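Phenylalanine hydroxylase (Colwellia psychrerythraea, PDB 2V27) probably catalyses the iron- and tetrahydrobiopterin-dependent hydroxylation of L-phenylalanine to L-tyrosine, the first step of phenylalanine breakdown. Local coordinates at residues L131-F136 and T228-L233; R212-I217 and H257-P262; E24-Q29 and R107-M112; K175-Y180 and Y193-T198. All coordinates share one frame; numbering follows the deposited sequence.

Interaction 1 (L131-F136 and T228-L233)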
loop_
_atom_site.group_PDB
_atom_site.type_symbol
_atom_site.label_atom_id
_atom_site.label_comp_id
_atom_site.label_asym_id
_atom_site.label_seq_id
_atom_site.Cartn_x
_atom_site.Cartn_y
_atom_site.Cartn_z
ATOM N N LEU B 131 -10.436 16.206 21.546
ATOM C CA LEU B 131 -11.812 16.266 22.000
ATOM C C LEU B 131 -12.006 17.227 23.181
ATOM O O LEU B 131 -13.158 17.552 23.559
ATOM C CB LEU B 131 -12.377 14.871 22.331
ATOM C CG LEU B 131 -12.621 13.930 21.131
ATOM C CD1 LEU B 131 -12.910 12.477 21.608
ATOM C CD2 LEU B 131 -13.771 14.436 20.265
ATOM N N THR B 132 -10.887 17.739 23.737
ATOM C CA THR B 132 -10.990 18.837 24.725
ATOM C C THR B 132 -11.104 20.216 24.041
ATOM O O THR B 132 -11.330 21.240 24.711
ATOM C CB THR B 132 -9.762 18.907 25.695
ATOM O OG1 THR B 132 -8.596 19.352 24.956
ATOM C CG2 THR B 132 -9.498 17.641 26.373
ATOM N N ASN B 133 -10.879 20.250 22.710
ATOM C CA ASN B 133 -10.923 21.475 21.931
ATOM C C ASN B 133 -12.353 21.652 21.402
ATOM O O ASN B 133 -12.934 20.732 20.787
ATOM C CB ASN B 133 -9.898 21.370 20.784
ATOM C CG ASN B 133 -9.908 22.568 19.814
ATOM O OD1 ASN B 133 -8.989 23.424 19.845
ATOM N ND2 ASN B 133 -10.895 22.626 18.934
ATOM N N SER B 134 -12.920 22.832 21.631
ATOM C CA SER B 134 -14.331 23.059 21.292
ATOM C C SER B 134 -14.612 22.929 19.810
ATOM O O SER B 134 -15.599 22.316 19.429
ATOM C CB SER B 134 -14.751 24.447 21.763
ATOM O OG SER B 134 -14.651 24.488 23.167
ATOM N N SER B 135 -13.758 23.508 18.980
ATOM C CA SER B 135 -13.961 23.378 17.503
ATOM C C SER B 135 -13.916 21.916 17.037
ATOM O O SER B 135 -14.798 21.450 16.266
ATOM C CB SER B 135 -12.936 24.163 16.735
ATOM O OG SER B 135 -13.223 25.546 16.814
ATOM N N PHE B 136 -12.931 21.164 17.517
ATOM C CA PHE B 136 -12.762 19.779 17.050
ATOM C C PHE B 136 -13.923 18.915 17.600
ATOM O O PHE B 136 -14.520 18.107 16.887
ATOM C CB PHE B 136 -11.401 19.265 17.507
ATOM C CG PHE B 136 -11.091 17.817 17.071
ATOM C CD1 PHE B 136 -10.327 17.576 15.924
ATOM C CD2 PHE B 136 -11.596 16.693 17.798
ATOM C CE1 PHE B 136 -9.996 16.237 15.547
ATOM C CE2 PHE B 136 -11.254 15.387 17.437
ATOM C CZ PHE B 136 -10.480 15.155 16.291
ATOM N N THR B 228 -5.923 25.493 7.838
ATOM C CA THR B 228 -4.901 26.393 8.386
ATOM C C THR B 228 -4.889 26.426 9.918
ATOM O O THR B 228 -3.900 26.861 10.539
ATOM C CB THR B 228 -5.117 27.820 7.905
ATOM O OG1 THR B 228 -6.343 28.322 8.464
ATOM C CG2 THR B 228 -5.108 27.887 6.360
ATOM N N LYS B 229 -6.004 26.021 10.535
ATOM C CA LYS B 229 -6.138 25.951 12.003
ATOM C C LYS B 229 -7.283 24.972 12.260
ATOM O O LYS B 229 -8.152 24.825 11.394
ATOM C CB LYS B 229 -6.486 27.333 12.620
ATOM C CG LYS B 229 -7.572 28.085 11.927
ATOM C CD LYS B 229 -7.824 29.522 12.487
ATOM C CE LYS B 229 -9.129 30.162 11.863
ATOM N NZ LYS B 229 -10.506 29.371 11.701
ATOM N N VAL B 230 -7.278 24.327 13.418
ATOM C CA VAL B 230 -8.381 23.406 13.772
ATOM C C VAL B 230 -9.731 24.125 13.754
ATOM O O VAL B 230 -10.745 23.521 13.396
ATOM C CB VAL B 230 -8.062 22.760 15.134
ATOM C CG1 VAL B 230 -9.271 21.942 15.650
ATOM C CG2 VAL B 230 -6.858 21.858 14.997
ATOM N N SER B 231 -9.756 25.416 14.120
ATOM C CA SER B 231 -11.049 26.083 14.135
ATOM C C SER B 231 -11.608 26.280 12.718
ATOM O O SER B 231 -12.798 26.616 12.580
ATOM C CB SER B 231 -10.984 27.393 14.885
ATOM O OG SER B 231 -10.089 28.260 14.236
ATOM N N ASP B 232 -10.823 25.958 11.673
ATOM C CA ASP B 232 -11.425 25.888 10.319
ATOM C C ASP B 232 -12.549 24.841 10.189
ATOM O O ASP B 232 -13.425 24.924 9.303
ATOM C CB ASP B 232 -10.372 25.693 9.204
ATOM C CG ASP B 232 -9.399 26.902 9.065
ATOM O OD1 ASP B 232 -9.701 27.997 9.584
ATOM O OD2 ASP B 232 -8.323 26.749 8.434
ATOM N N LEU B 233 -12.552 23.868 11.087
ATOM C CA LEU B 233 -13.652 22.891 11.094
ATOM C C LEU B 233 -15.005 23.549 11.402
ATOM O O LEU B 233 -16.046 22.968 11.096
ATOM C CB LEU B 233 -13.379 21.746 12.095
ATOM C CG LEU B 233 -12.167 20.843 11.800
ATOM C CD1 LEU B 233 -11.804 19.981 13.055
ATOM C CD2 LEU B 233 -12.430 20.016 10.568
#
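Phe136 and Ser135, in the first turn of helix 134-147, meet Val230 and Ser231 in the turn after strand 223-227, and Leu233 where helix 233-237 starts. In Phe136, CG stands anti to the backbone N (chi1 -180°), which sets the ring beside Leu233. The two side chains point the same way, and Leu233 CD1 sits 4.0 Å from Phe136 CD1, oblique to the ring. Val230 CG1 comes within 3.9 Å of Phe136 CB. At the edge of the ring, in its plane, is Leu131 CD2.

The polar half of the contact is Ser135. Its CB rests 3.7 Å from Ser231 CA, while OG, beside its own backbone N (chi1 -74°), hydrogen-bonds to Asp234. Behind this surface the turn is stiffened internally. Lys229 NZ donates to Ser231 OG at 2.8 Å and forms a salt bridge with Asp232 OD1 at 2.6 Å. Asp232 OD2 in turn takes the backbone N-H of Thr228, nearly in line with its C-O bond, and that of Lys229 from above the carboxylate plane.

The Phe136 ring continues inward to Tyr180 and comes about 5 Å, side chain to side chain, from the iron ligand His127. The contact joins the start of helix 134-147 to the turn after strand 223-227, its apolar half on the side of the iron site of an aromatic amino acid hydroxylase, the metal about 8 Å from the Phe136 side chain.

Interaction 2 (R212-I217 and H257-P262)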
loop_
_atom_site.group_PDB
_atom_site.type_symbol
_atom_site.label_atom_id
_atom_site.label_comp_id
_atom_site.label_asym_id
_atom_site.label_seq_id
_atom_site.Cartn_x
_atom_site.Cartn_y
_atom_site.Cartn_z
ATOM N N ARG B 212 -14.817 13.832 -3.198
ATOM C CA ARG B 212 -14.529 13.170 -4.487
ATOM C C ARG B 212 -13.247 12.319 -4.496
ATOM O O ARG B 212 -12.906 11.755 -5.532
ATOM C CB ARG B 212 -14.409 14.218 -5.578
ATOM C CG ARG B 212 -15.831 14.810 -5.905
ATOM C CD ARG B 212 -15.737 15.913 -6.977
ATOM N NE ARG B 212 -15.453 15.266 -8.239
ATOM C CZ ARG B 212 -14.397 15.493 -9.018
ATOM N NH1 ARG B 212 -13.474 16.444 -8.739
ATOM N NH2 ARG B 212 -14.262 14.729 -10.097
ATOM N N THR B 213 -12.515 12.231 -3.381
ATOM C CA THR B 213 -11.179 11.588 -3.425
ATOM C C THR B 213 -11.239 10.091 -3.027
ATOM O O THR B 213 -11.514 9.780 -1.867
ATOM C CB THR B 213 -10.212 12.345 -2.468
ATOM O OG1 THR B 213 -10.088 13.724 -2.868
ATOM C CG2 THR B 213 -8.804 11.691 -2.539
ATOM N N PRO B 214 -10.939 9.173 -3.946
ATOM C CA PRO B 214 -10.900 7.730 -3.556
ATOM C C PRO B 214 -9.743 7.537 -2.601
ATOM O O PRO B 214 -8.700 8.252 -2.682
ATOM C CB PRO B 214 -10.519 6.992 -4.854
ATOM C CG PRO B 214 -10.239 8.014 -5.835
ATOM C CD PRO B 214 -10.620 9.409 -5.369
ATOM N N TYR B 215 -9.888 6.614 -1.670
ATOM C CA TYR B 215 -8.746 6.346 -0.765
ATOM C C TYR B 215 -8.812 4.879 -0.341
ATOM O O TYR B 215 -9.834 4.181 -0.501
ATOM C CB TYR B 215 -8.821 7.228 0.504
ATOM C CG TYR B 215 -9.954 6.916 1.417
ATOM C CD1 TYR B 215 -9.754 6.214 2.612
ATOM C CD2 TYR B 215 -11.251 7.358 1.096
ATOM C CE1 TYR B 215 -10.839 5.927 3.464
ATOM C CE2 TYR B 215 -12.331 7.082 1.926
ATOM C CZ TYR B 215 -12.120 6.378 3.091
ATOM O OH TYR B 215 -13.158 6.056 3.948
ATOM N N ARG B 216 -7.679 4.406 0.172
ATOM C CA ARG B 216 -7.534 3.018 0.633
ATOM C C ARG B 216 -6.863 3.039 1.975
ATOM O O ARG B 216 -5.901 3.774 2.160
ATOM C CB ARG B 216 -6.722 2.185 -0.354
ATOM C CG ARG B 216 -7.326 2.111 -1.754
ATOM C CD ARG B 216 -8.627 1.261 -1.764
ATOM N NE ARG B 216 -9.162 1.188 -3.143
ATOM C CZ ARG B 216 -10.031 2.055 -3.684
ATOM N NH1 ARG B 216 -10.530 3.087 -2.973
ATOM N NH2 ARG B 216 -10.402 1.892 -4.972
ATOM N N ILE B 217 -7.347 2.230 2.906
ATOM C CA ILE B 217 -6.849 2.345 4.287
ATOM C C ILE B 217 -5.497 1.714 4.562
ATOM O O ILE B 217 -4.832 2.123 5.497
ATOM C CB ILE B 217 -7.844 1.848 5.371
ATOM C CG1 ILE B 217 -8.088 0.354 5.215
ATOM C CG2 ILE B 217 -9.150 2.639 5.221
ATOM C CD1 ILE B 217 -8.798 -0.295 6.436
ATOM N N HIS B 257 -12.906 11.785 -8.321
ATOM C CA HIS B 257 -11.614 12.086 -8.931
ATOM C C HIS B 257 -11.011 10.784 -9.442
ATOM O O HIS B 257 -11.226 9.695 -8.864
ATOM C CB HIS B 257 -10.618 12.588 -7.876
ATOM C CG HIS B 257 -10.686 14.045 -7.553
ATOM N ND1 HIS B 257 -10.407 15.009 -8.502
ATOM C CD2 HIS B 257 -10.881 14.705 -6.372
ATOM C CE1 HIS B 257 -10.464 16.202 -7.927
ATOM N NE2 HIS B 257 -10.768 16.047 -6.646
ATOM N N GLU B 258 -10.210 10.886 -10.514
ATOM C CA GLU B 258 -9.447 9.688 -10.936
ATOM C C GLU B 258 -8.528 9.316 -9.768
ATOM O O GLU B 258 -7.951 10.203 -9.144
ATOM C CB GLU B 258 -8.581 9.992 -12.147
ATOM C CG GLU B 258 -7.931 8.730 -12.689
ATOM C CD GLU B 258 -7.037 9.008 -13.888
ATOM O OE1 GLU B 258 -7.046 10.134 -14.425
ATOM O OE2 GLU B 258 -6.314 8.083 -14.289
ATOM N N ALA B 259 -8.466 8.031 -9.497
ATOM C CA ALA B 259 -7.581 7.506 -8.425
ATOM C C ALA B 259 -6.108 7.749 -8.753
ATOM O O ALA B 259 -5.689 7.655 -9.931
ATOM C CB ALA B 259 -7.802 6.060 -8.258
ATOM N N LYS B 260 -5.296 8.035 -7.727
ATOM C CA LYS B 260 -3.861 8.005 -7.909
ATOM C C LYS B 260 -3.418 6.563 -8.139
ATOM O O LYS B 260 -4.095 5.642 -7.729
ATOM C CB LYS B 260 -3.128 8.620 -6.737
ATOM C CG LYS B 260 -3.579 10.032 -6.402
ATOM C CD LYS B 260 -2.911 10.981 -7.346
ATOM C CE LYS B 260 -2.664 12.327 -6.624
ATOM N NZ LYS B 260 -1.535 13.125 -7.205
ATOM N N PHE B 261 -2.294 6.391 -8.839
ATOM C CA PHE B 261 -1.842 5.034 -9.152
ATOM C C PHE B 261 -1.807 4.081 -7.923
ATOM O O PHE B 261 -2.250 2.935 -8.057
ATOM C CB PHE B 261 -0.472 5.111 -9.840
ATOM C CG PHE B 261 0.058 3.784 -10.250
ATOM C CD1 PHE B 261 -0.481 3.131 -11.372
ATOM C CD2 PHE B 261 1.075 3.150 -9.540
ATOM C CE1 PHE B 261 0.041 1.859 -11.756
ATOM C CE2 PHE B 261 1.568 1.908 -9.921
ATOM C CZ PHE B 261 1.059 1.261 -11.038
ATOM N N PRO B 262 -1.301 4.528 -6.733
ATOM C CA PRO B 262 -1.308 3.594 -5.576
ATOM C C PRO B 262 -2.691 3.124 -5.194
ATOM O O PRO B 262 -2.844 1.996 -4.740
ATOM C CB PRO B 262 -0.653 4.427 -4.442
ATOM C CG PRO B 262 0.251 5.437 -5.180
ATOM C CD PRO B 262 -0.622 5.800 -6.406
HETATM O O HOH W 1 -11.386 15.313 -11.470
HETATM O O HOH W 2 -6.560 8.813 -5.201
#
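In both Arg212 and His257, CG lies anti to the carbonyl carbon (chi1 -72° in the arginine), and the arginine chain then bends at chi3 (72°). The two side chains cross at about a right angle. NH1 of Arg212 ends over one face of the imidazole, offset toward the rim, 3.1 Å from His257 CE1. The two planes are 48° apart, so the guanidinium leans over the ring rather than lying flat on it. Further back, Arg212 CB touches His257 CD2 at 3.6 Å, and His257 N donates to Arg212 O at 2.8 Å. A water links Arg212 NH2 to His257 ND1. Outside partners hold both ends: Gly255 O accepts from Arg212 NE, and Asp209 bonds His257 NE2. An alanine in place of His257 would probably leave Asp209 without this partner and open a gap beside Arg212 NH1.

Farther along, Pro214 CG packs 3.7 Å from Ala259 CA, and a water joins Lys260 N to Pro214 O, weakly at the latter. Glu258 and Phe261 also pack on Asp113 of the second subunit. This is surface packing away from the iron: the extended C-terminal segment before helix 261-265 is laid along the loop between helix 207-211 and strand 223-227.

Interaction 3 (E24-Q29 and R107-M112)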
loop_
_atom_site.group_PDB
_atom_site.type_symbol
_atom_site.label_atom_id
_atom_site.label_comp_id
_atom_site.label_asym_id
_atom_site.label_seq_id
_atom_site.Cartn_x
_atom_site.Cartn_y
_atom_site.Cartn_z
ATOM N N GLU B 24 0.864 -4.943 29.535
ATOM C CA GLU B 24 0.013 -3.988 28.791
ATOM C C GLU B 24 0.409 -2.547 29.137
ATOM O O GLU B 24 0.492 -1.678 28.242
ATOM C CB GLU B 24 -1.464 -4.316 29.057
ATOM C CG GLU B 24 -1.900 -5.545 28.324
ATOM C CD GLU B 24 -3.164 -6.154 28.847
ATOM O OE1 GLU B 24 -3.509 -5.958 30.037
ATOM O OE2 GLU B 24 -3.824 -6.813 28.029
ATOM N N ASN B 25 0.685 -2.269 30.406
ATOM C CA ASN B 25 1.110 -0.928 30.824
ATOM C C ASN B 25 2.474 -0.557 30.245
ATOM O O ASN B 25 2.711 0.591 29.883
ATOM C CB ASN B 25 1.146 -0.804 32.361
ATOM C CG ASN B 25 -0.251 -0.727 32.980
ATOM O OD1 ASN B 25 -1.233 -0.202 32.369
ATOM N ND2 ASN B 25 -0.345 -1.232 34.222
ATOM N N LEU B 26 3.372 -1.536 30.170
ATOM C CA LEU B 26 4.674 -1.319 29.560
ATOM C C LEU B 26 4.534 -1.023 28.060
ATOM O O LEU B 26 5.263 -0.159 27.555
ATOM C CB LEU B 26 5.570 -2.537 29.802
ATOM C CG LEU B 26 7.061 -2.379 29.524
ATOM C CD1 LEU B 26 7.676 -1.313 30.408
ATOM C CD2 LEU B 26 7.761 -3.737 29.799
ATOM N N ILE B 27 3.623 -1.714 27.365
ATOM C CA ILE B 27 3.340 -1.394 25.942
ATOM C C ILE B 27 2.848 0.085 25.828
ATOM O O ILE B 27 3.417 0.919 25.050
ATOM C CB ILE B 27 2.348 -2.390 25.349
ATOM C CG1 ILE B 27 3.001 -3.784 25.218
ATOM C CG2 ILE B 27 1.812 -1.917 23.982
ATOM C CD1 ILE B 27 1.975 -4.919 25.148
ATOM N N TRP B 28 1.833 0.459 26.606
ATOM C CA TRP B 28 1.459 1.889 26.659
ATOM C C TRP B 28 2.638 2.843 26.872
ATOM O O TRP B 28 2.792 3.844 26.170
ATOM C CB TRP B 28 0.384 2.139 27.769
ATOM C CG TRP B 28 0.031 3.605 27.955
ATOM C CD1 TRP B 28 0.721 4.532 28.653
ATOM C CD2 TRP B 28 -1.084 4.292 27.361
ATOM N NE1 TRP B 28 0.108 5.772 28.557
ATOM C CE2 TRP B 28 -0.993 5.650 27.761
ATOM C CE3 TRP B 28 -2.157 3.876 26.570
ATOM C CZ2 TRP B 28 -1.947 6.587 27.412
ATOM C CZ3 TRP B 28 -3.110 4.838 26.157
ATOM C CH2 TRP B 28 -2.993 6.174 26.604
ATOM N N GLN B 29 3.511 2.533 27.826
ATOM C CA GLN B 29 4.605 3.443 28.147
ATOM C C GLN B 29 5.542 3.629 26.934
ATOM O O GLN B 29 5.998 4.744 26.659
ATOM C CB GLN B 29 5.421 2.891 29.317
ATOM C CG GLN B 29 6.539 3.784 29.768
ATOM C CD GLN B 29 7.256 3.177 30.973
ATOM O OE1 GLN B 29 7.374 1.950 31.084
ATOM N NE2 GLN B 29 7.737 4.027 31.862
ATOM N N ARG B 107 -2.675 -3.131 21.628
ATOM C CA ARG B 107 -1.911 -3.986 20.721
ATOM C C ARG B 107 -0.922 -4.921 21.468
ATOM O O ARG B 107 -0.440 -4.585 22.544
ATOM C CB ARG B 107 -1.155 -3.096 19.712
ATOM C CG ARG B 107 -0.005 -2.311 20.322
ATOM C CD ARG B 107 0.423 -1.197 19.359
ATOM N NE ARG B 107 -0.627 -0.179 19.297
ATOM C CZ ARG B 107 -0.555 0.910 18.535
ATOM N NH1 ARG B 107 0.536 1.116 17.801
ATOM N NH2 ARG B 107 -1.544 1.821 18.565
ATOM N N SER B 108 -0.614 -6.067 20.847
ATOM C CA SER B 108 0.488 -6.927 21.320
ATOM C C SER B 108 1.865 -6.275 21.080
ATOM O O SER B 108 2.007 -5.381 20.243
ATOM C CB SER B 108 0.450 -8.273 20.581
ATOM O OG SER B 108 0.879 -8.102 19.213
ATOM N N ARG B 109 2.895 -6.748 21.787
ATOM C CA ARG B 109 4.265 -6.354 21.472
ATOM C C ARG B 109 4.625 -6.534 20.021
ATOM O O ARG B 109 5.276 -5.659 19.451
ATOM C CB ARG B 109 5.280 -7.110 22.320
ATOM C CG ARG B 109 5.390 -6.520 23.653
ATOM C CD ARG B 109 6.788 -6.446 24.146
ATOM N NE ARG B 109 6.808 -5.499 25.250
ATOM C CZ ARG B 109 7.388 -4.307 25.206
ATOM N NH1 ARG B 109 8.043 -3.906 24.113
ATOM N NH2 ARG B 109 7.326 -3.529 26.276
ATOM N N GLU B 110 4.218 -7.647 19.427
ATOM C CA GLU B 110 4.558 -7.920 18.038
ATOM C C GLU B 110 4.021 -6.825 17.110
ATOM O O GLU B 110 4.694 -6.469 16.152
ATOM C CB GLU B 110 4.051 -9.290 17.586
ATOM N N GLU B 111 2.852 -6.253 17.437
ATOM C CA GLU B 111 2.216 -5.216 16.602
ATOM C C GLU B 111 2.509 -3.785 17.050
ATOM O O GLU B 111 1.770 -2.874 16.675
ATOM C CB GLU B 111 0.685 -5.377 16.594
ATOM C CG GLU B 111 0.168 -6.735 16.251
ATOM C CD GLU B 111 -1.287 -6.946 16.696
ATOM O OE1 GLU B 111 -2.060 -7.371 15.815
ATOM O OE2 GLU B 111 -1.665 -6.703 17.903
ATOM N N MET B 112 3.554 -3.587 17.851
ATOM C CA MET B 112 3.895 -2.258 18.388
ATOM C C MET B 112 3.752 -1.165 17.321
ATOM O O MET B 112 2.993 -0.209 17.469
ATOM C CB MET B 112 5.321 -2.277 18.970
ATOM C CG MET B 112 5.711 -1.117 19.890
ATOM S SD MET B 112 4.833 -1.102 21.474
ATOM C CE MET B 112 4.174 -2.763 21.510
#
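Ile27 carries this contact, reaching from helix 22-38 against the loop 107-112. Its CD1 meets the backbone, 3.6 Å from Arg107 O and 3.9 Å from Arg109 N. Its CG1 lies over one face of the Arg109 guanidinium and 4.0 Å from Arg109 CG. Leu26 comes to the same flat group at the edge, in its plane, with CG 3.5 Å from Arg109 NH2. Met112 has two conformers; in one of them the methyl CE leans on Ile27 CG2, so that touch is less certain.

Helix 22-38 thus packs on the connection between strand 99-103 and helix 120-131, the helix carrying the iron ligands His122 and His127.

The next shell fixes the partners. Salt bridges to Glu23 and Glu30, both from helix 22-38, hold Arg109 across the helix surface. Ser108 forms an ST motif, its OG accepting from Glu111 N at 3.2 Å; in return Ser108 N donates to the anti lone pair of Glu111 OE2. In Arg107, CG stands between the backbone N and the carbonyl carbon (chi1 71°), which brings it to 4.1 Å from Ile27 CG2. Arg107 NH1 grips Met112 O at 2.8 Å, in the guanidinium plane, and NE pairs with Asp119. The Arg107 side chain lies about 5 Å from that of His122.

Interaction 4 (K175-Y180 and Y193-T198)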
loop_
_atom_site.group_PDB
_atom_site.type_symbol
_atom_site.label_atom_id
_atom_site.label_comp_id
_atom_site.label_asym_id
_atom_site.label_seq_id
_atom_site.Cartn_x
_atom_site.Cartn_y
_atom_site.Cartn_z
ATOM N N LYS B 175 4.057 28.530 10.862
ATOM C CA LYS B 175 5.242 27.921 11.439
ATOM C C LYS B 175 5.613 26.593 10.767
ATOM O O LYS B 175 6.521 25.907 11.213
ATOM C CB LYS B 175 5.058 27.786 12.976
ATOM C CG LYS B 175 4.942 29.174 13.659
ATOM C CD LYS B 175 4.746 29.069 15.160
ATOM N N GLY B 176 4.884 26.241 9.697
ATOM C CA GLY B 176 5.143 25.040 8.917
ATOM C C GLY B 176 3.982 24.058 9.017
ATOM O O GLY B 176 2.932 24.374 9.609
ATOM N N LEU B 177 4.193 22.865 8.474
ATOM C CA LEU B 177 3.165 21.818 8.455
ATOM C C LEU B 177 2.973 21.220 9.842
ATOM O O LEU B 177 3.973 20.892 10.534
ATOM C CB LEU B 177 3.588 20.727 7.479
ATOM C CG LEU B 177 2.558 19.758 6.918
ATOM C CD1 LEU B 177 1.590 20.493 5.976
ATOM C CD2 LEU B 177 3.278 18.610 6.175
ATOM N N ARG B 178 1.700 21.046 10.234
ATOM C CA ARG B 178 1.373 20.419 11.522
ATOM C C ARG B 178 0.315 19.358 11.272
ATOM O O ARG B 178 -0.266 19.225 10.162
ATOM C CB ARG B 178 0.917 21.452 12.571
ATOM C CG ARG B 178 1.977 22.544 12.955
ATOM C CD ARG B 178 3.147 21.941 13.706
ATOM N NE ARG B 178 4.021 22.980 14.243
ATOM C CZ ARG B 178 5.050 23.471 13.560
ATOM N NH1 ARG B 178 5.296 22.987 12.338
ATOM N NH2 ARG B 178 5.841 24.431 14.091
ATOM N N ILE B 179 0.020 18.637 12.341
ATOM C CA ILE B 179 -0.876 17.477 12.304
ATOM C C ILE B 179 -2.060 17.584 13.260
ATOM O O ILE B 179 -1.858 17.922 14.430
ATOM C CB ILE B 179 -0.123 16.181 12.736
ATOM C CG1 ILE B 179 1.148 15.993 11.888
ATOM C CG2 ILE B 179 -1.044 14.949 12.574
ATOM C CD1 ILE B 179 2.188 15.130 12.603
ATOM N N TYR B 180 -3.270 17.320 12.757
ATOM C CA TYR B 180 -4.385 17.166 13.691
ATOM C C TYR B 180 -5.078 15.798 13.617
ATOM O O TYR B 180 -5.813 15.428 14.531
ATOM C CB TYR B 180 -5.406 18.342 13.654
ATOM C CG TYR B 180 -6.343 18.365 12.478
ATOM C CD1 TYR B 180 -7.634 17.812 12.591
ATOM C CD2 TYR B 180 -5.932 18.872 11.219
ATOM C CE1 TYR B 180 -8.492 17.813 11.508
ATOM C CE2 TYR B 180 -6.798 18.899 10.118
ATOM C CZ TYR B 180 -8.069 18.367 10.261
ATOM O OH TYR B 180 -8.981 18.290 9.202
ATOM N N TYR B 193 6.059 10.186 7.645
ATOM C CA TYR B 193 5.703 10.213 6.226
ATOM C C TYR B 193 4.896 11.492 5.938
ATOM O O TYR B 193 5.178 12.225 4.987
ATOM C CB TYR B 193 4.900 8.958 5.907
ATOM C CG TYR B 193 4.318 8.900 4.521
ATOM C CD1 TYR B 193 5.033 8.350 3.413
ATOM C CD2 TYR B 193 2.993 9.305 4.318
ATOM C CE1 TYR B 193 4.420 8.273 2.136
ATOM C CE2 TYR B 193 2.387 9.247 3.069
ATOM C CZ TYR B 193 3.104 8.724 1.972
ATOM O OH TYR B 193 2.478 8.635 0.731
ATOM N N ALA B 194 3.914 11.799 6.794
ATOM C CA ALA B 194 3.070 12.989 6.615
ATOM C C ALA B 194 3.892 14.271 6.663
ATOM O O ALA B 194 3.599 15.193 5.901
ATOM C CB ALA B 194 1.935 13.018 7.673
ATOM N N MET B 195 4.927 14.310 7.518
ATOM C CA MET B 195 5.707 15.554 7.619
ATOM C C MET B 195 6.789 15.629 6.570
ATOM O O MET B 195 7.123 16.730 6.165
ATOM C CB MET B 195 6.347 15.650 9.002
ATOM C CG MET B 195 5.291 15.821 10.120
ATOM S SD MET B 195 4.319 17.355 10.005
ATOM C CE MET B 195 2.892 16.856 9.019
ATOM N N ASN B 196 7.366 14.490 6.223
ATOM C CA ASN B 196 8.665 14.508 5.526
ATOM C C ASN B 196 8.681 13.967 4.094
ATOM O O ASN B 196 9.643 14.227 3.361
ATOM C CB ASN B 196 9.737 13.786 6.341
ATOM C CG ASN B 196 10.002 14.501 7.644
ATOM O OD1 ASN B 196 10.151 15.712 7.646
ATOM N ND2 ASN B 196 10.002 13.769 8.742
ATOM N N ASN B 197 7.673 13.160 3.727
ATOM C CA ASN B 197 7.777 12.471 2.437
ATOM C C ASN B 197 7.597 13.525 1.370
ATOM O O ASN B 197 6.608 14.260 1.394
ATOM C CB ASN B 197 6.719 11.373 2.295
ATOM C CG ASN B 197 6.879 10.632 0.951
ATOM O OD1 ASN B 197 6.510 11.173 -0.097
ATOM N ND2 ASN B 197 7.548 9.517 0.982
ATOM N N THR B 198 8.529 13.623 0.418
ATOM C CA THR B 198 8.443 14.803 -0.407
ATOM C C THR B 198 7.518 14.645 -1.639
ATOM O O THR B 198 7.107 15.636 -2.226
ATOM C CB THR B 198 9.828 15.436 -0.741
ATOM O OG1 THR B 198 10.522 14.527 -1.552
ATOM C CG2 THR B 198 10.653 15.693 0.530
#
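Arg178, whose backbone O lies 4.1 Å from Met195 CE, carries the flat group beside this contact, though its CB points away from the helix. The guanidinium receives its partner at the edge: Leu177 O lies in its plane, 3.1 Å from NH1, and is itself met from above the carbonyl plane. At the other side of NH1, where NH1 and NH2 lie together, both make weak bonds to Lys175 O.

On the helix side Met195 does the reaching. Its chain bends at chi2 (-63°) and again at chi3 (91°), which puts CE against the strand between Leu177 and Ile179. CE sits 3.5 Å from Ile179 CG1, a tight fit, while SD passes 3.6 Å from Leu177 O. Ile179 CD1 closes on Met195 CG at 4.0 Å. The still shorter approach of Leu177 CD2 rests on one of two conformers and is doubtful. An alanine in place of Met195, lacking SD and CE, would probably leave a gap between the helix and Ile179.

Beyond the pair, Ile179 also packs on Val184 and Leu185, and Leu177 on Met226. The whole is helix-on-sheet packing: the last turn of helix 188-196 set against strand 176-179, an outermost strand of the four-stranded mixed sheet and the second arm of the hairpin with strand 170-173.

Interaction 3 closes first along the chain and lies on the far side of its centre from interaction 1, centres 30 Å apart. Interaction 4 is nested within the loop that interaction 1 closes, and the two touch: Tyr180, just after strand 176-179, packs on Phe136, Val230 and Leu233. The mixed sheet connects them further, since strand 223-227 leads into interaction 1 and strand 176-179 belongs to interaction 4. Interaction 2 begins after interaction 4 ends, about 7 Å away at the nearest atoms, and both reach the second subunit. Interactions 1, 3 and 4 each bring one side chain within about 8 to 11 Å of the iron, while interaction 2 lies at the surface, away from it.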